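Local coordinates for protein glutaredoxin 2 (PDB 3IR4) that acts as a glutathione-dependent thiol-disulfide oxidoreductase, using a redox-active thiol that can form a mixed disulfide with glutathione, at the glutathione site. Sequence-based numbering; all coordinates share one arbitrary frame.

The glutathione site. Residues 9, 12, 14, 49-52, 64-65, 124, 128. With GSH (glutathione), chain B.
Glycine carboxylate oxygen O32 of the glutathione is gripped by at least three groups: the ammonium groups of Lys49 and Lys128, both in salt bridges, and water 3. Lys49 runs extended until its last torsion bends (chi4 -65°), bringing NZ to 2.7 Å from GSH O32 and 3.0 Å from GSH O31, so it bridges both oxygens. Lys128 comes across from helix 119-133, its NZ 2.9 Å from GSH O32. Tyr9, itself lying against the glycine carboxylate, and the second-shell Tyr124 each accept a hydrogen bond at OH, from Lys49 and Lys128 respectively, and so may help place them. Two positive charges here should keep the carboxylate ionised.

In the middle, the cysteine unit pairs with the backbone of Val51, just before the cis peptide to Pro52, the thioredoxin-fold cis-proline. Val51 N donates to GSH O2, while GSH N2 points back almost along the Val51 C=O axis (164°). This fixes the cysteinyl arm towards the active-site CPFC motif, where SG of the nucleophilic Cys12 is modelled bonded to GSH SG2 at 2.3 Å, a mixed disulfide somewhat longer than usual. Cys12 SG lies anti to the backbone N (chi1 173°), and both sulfurs sit at the in-plane edge of the Phe14 ring.

GSH CB1 lies 3.8 Å over the centre of that Phe14 ring. Ser65, opening helix 65-74, holds the gamma-glutamyl alpha-carboxylate: N donates to GSH O12, OG to GSH O11. Glu64, bent at chi2, turns the syn lone pair of OE1 to the amine GSH N1, 2.8 Å away.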
loop_
_atom_site.group_PDB
_atom_site.type_symbol
_atom_site.label_atom_id
_atom_site.label_comp_id
_atom_site.label_asym_id
_atom_site.label_seq_id
_atom_site.Cartn_x
_atom_site.Cartn_y
_atom_site.Cartn_z
ATOM N N TYR A 9 1.506 1.936 9.420
ATOM C CA TYR A 9 0.030 2.006 9.462
ATOM C C TYR A 9 -0.413 0.972 8.416
ATOM O O TYR A 9 0.117 0.941 7.311
ATOM C CB TYR A 9 -0.517 3.373 9.079
ATOM C CG TYR A 9 0.005 4.514 9.892
ATOM C CD1 TYR A 9 0.250 4.395 11.252
ATOM C CD2 TYR A 9 0.236 5.741 9.279
ATOM C CE1 TYR A 9 0.781 5.486 11.979
ATOM C CE2 TYR A 9 0.736 6.808 9.990
ATOM C CZ TYR A 9 1.033 6.677 11.337
ATOM O OH TYR A 9 1.573 7.754 11.996
ATOM N N CYS A 12 -1.556 2.210 4.925
ATOM C CA CYS A 12 -0.644 3.080 4.178
ATOM C C CYS A 12 0.027 2.342 3.036
ATOM O O CYS A 12 0.664 1.339 3.281
ATOM C CB CYS A 12 0.418 3.629 5.155
ATOM S SG CYS A 12 1.736 4.560 4.321
ATOM N N PHE A 14 2.617 3.084 1.309
ATOM C CA PHE A 14 4.078 3.069 1.455
ATOM C C PHE A 14 4.514 1.956 2.405
ATOM O O PHE A 14 5.572 1.357 2.227
ATOM C CB PHE A 14 4.558 4.445 1.913
ATOM C CG PHE A 14 4.223 5.544 0.967
ATOM C CD1 PHE A 14 3.156 6.393 1.198
ATOM C CD2 PHE A 14 4.907 5.679 -0.227
ATOM C CE1 PHE A 14 2.858 7.409 0.297
ATOM C CE2 PHE A 14 4.591 6.694 -1.126
ATOM C CZ PHE A 14 3.566 7.548 -0.856
ATOM N N LYS A 49 7.299 12.294 12.430
ATOM C CA LYS A 49 6.195 11.354 12.396
ATOM C C LYS A 49 5.975 10.922 10.961
ATOM O O LYS A 49 5.331 11.622 10.182
ATOM C CB LYS A 49 4.942 12.023 12.963
ATOM C CG LYS A 49 3.728 11.112 13.002
ATOM C CD LYS A 49 2.502 11.830 13.538
ATOM C CE LYS A 49 1.256 10.943 13.666
ATOM N NZ LYS A 49 0.760 10.449 12.356
HETATM N N MSE A 50 6.558 9.784 10.608
HETATM C CA MSE A 50 6.421 9.216 9.265
HETATM C C MSE A 50 6.647 7.734 9.354
HETATM O O MSE A 50 7.488 7.289 10.135
HETATM C CB MSE A 50 7.420 9.858 8.286
HETATM C CG MSE A 50 7.215 9.449 6.832
HETATM SE SE MSE A 50 8.355 10.365 5.573
HETATM C CE MSE A 50 10.031 9.565 6.076
ATOM N N VAL A 51 5.866 6.989 8.563
ATOM C CA VAL A 51 6.014 5.541 8.432
ATOM C C VAL A 51 6.005 5.255 6.920
ATOM O O VAL A 51 5.440 6.025 6.148
ATOM C CB VAL A 51 4.935 4.766 9.177
ATOM C CG1 VAL A 51 5.126 4.902 10.681
ATOM C CG2 VAL A 51 3.529 5.174 8.705
ATOM N N PRO A 52 6.618 4.149 6.475
ATOM C CA PRO A 52 7.232 3.080 7.267
ATOM C C PRO A 52 8.615 3.420 7.817
ATOM O O PRO A 52 9.336 4.243 7.247
ATOM C CB PRO A 52 7.411 1.952 6.242
ATOM C CG PRO A 52 7.532 2.662 4.922
ATOM C CD PRO A 52 6.564 3.822 5.035
ATOM N N GLU A 64 11.756 5.682 4.564
ATOM C CA GLU A 64 11.547 5.762 3.112
ATOM C C GLU A 64 11.291 4.399 2.491
ATOM O O GLU A 64 12.205 3.577 2.367
ATOM C CB GLU A 64 12.678 6.483 2.361
ATOM C CG GLU A 64 12.876 7.917 2.801
ATOM C CD GLU A 64 11.740 8.839 2.409
ATOM O OE1 GLU A 64 10.918 8.478 1.525
ATOM O OE2 GLU A 64 11.725 9.963 2.978
ATOM N N SER A 65 10.047 4.198 2.102
ATOM C CA SER A 65 9.630 2.931 1.531
ATOM C C SER A 65 10.573 2.330 0.502
ATOM O O SER A 65 10.921 1.161 0.613
ATOM C CB SER A 65 8.221 3.037 0.942
ATOM O OG SER A 65 8.156 4.003 -0.061
ATOM N N TYR A 124 -8.251 11.847 14.660
ATOM C CA TYR A 124 -7.035 12.511 14.178
ATOM C C TYR A 124 -6.904 12.362 12.658
ATOM O O TYR A 124 -6.645 13.326 11.942
ATOM C CB TYR A 124 -5.820 11.911 14.881
ATOM C CG TYR A 124 -4.501 12.438 14.404
ATOM C CD1 TYR A 124 -3.835 11.818 13.353
ATOM C CD2 TYR A 124 -3.875 13.483 15.033
ATOM C CE1 TYR A 124 -2.605 12.256 12.914
ATOM C CE2 TYR A 124 -2.656 13.957 14.576
ATOM C CZ TYR A 124 -2.025 13.331 13.506
ATOM O OH TYR A 124 -0.782 13.712 13.017
ATOM N N LYS A 128 -7.423 15.454 9.816
ATOM C CA LYS A 128 -6.293 15.800 8.980
ATOM C C LYS A 128 -6.620 15.676 7.498
ATOM O O LYS A 128 -6.311 16.564 6.715
ATOM C CB LYS A 128 -5.130 14.884 9.314
ATOM C CG LYS A 128 -3.923 15.111 8.453
ATOM C CD LYS A 128 -2.884 14.083 8.660
ATOM C CE LYS A 128 -2.232 14.266 9.949
ATOM N NZ LYS A 128 -1.199 13.214 10.031
HETATM N N1 GSH B . 8.271 9.175 1.171
HETATM C CA1 GSH B . 7.711 8.316 2.223
HETATM C C1 GSH B . 7.995 6.873 1.903
HETATM O O11 GSH B . 8.153 6.574 0.689
HETATM O O12 GSH B . 8.041 6.051 2.838
HETATM C CB1 GSH B . 6.215 8.581 2.315
HETATM C CG1 GSH B . 5.615 7.933 3.562
HETATM C CD1 GSH B . 4.246 8.455 3.939
HETATM O OE1 GSH B . 3.624 9.348 3.146
HETATM N N2 GSH B . 3.656 7.977 5.006
HETATM C CA2 GSH B . 2.433 8.514 5.593
HETATM C C2 GSH B . 2.739 9.197 6.884
HETATM O O2 GSH B . 3.674 8.687 7.681
HETATM C CB2 GSH B . 1.381 7.401 5.807
HETATM S SG2 GSH B . 0.742 6.604 4.296
HETATM N N3 GSH B . 2.043 10.252 7.226
HETATM C CA3 GSH B . 2.451 11.122 8.300
HETATM C C3 GSH B . 1.413 11.099 9.357
HETATM O O31 GSH B . 0.532 10.184 9.327
HETATM O O32 GSH B . 1.457 11.987 10.246
HETATM O O HOH W 1 9.116 6.340 5.458
HETATM O O HOH W 2 -1.690 10.563 10.277
HETATM O O HOH W 3 3.177 13.866 10.241
#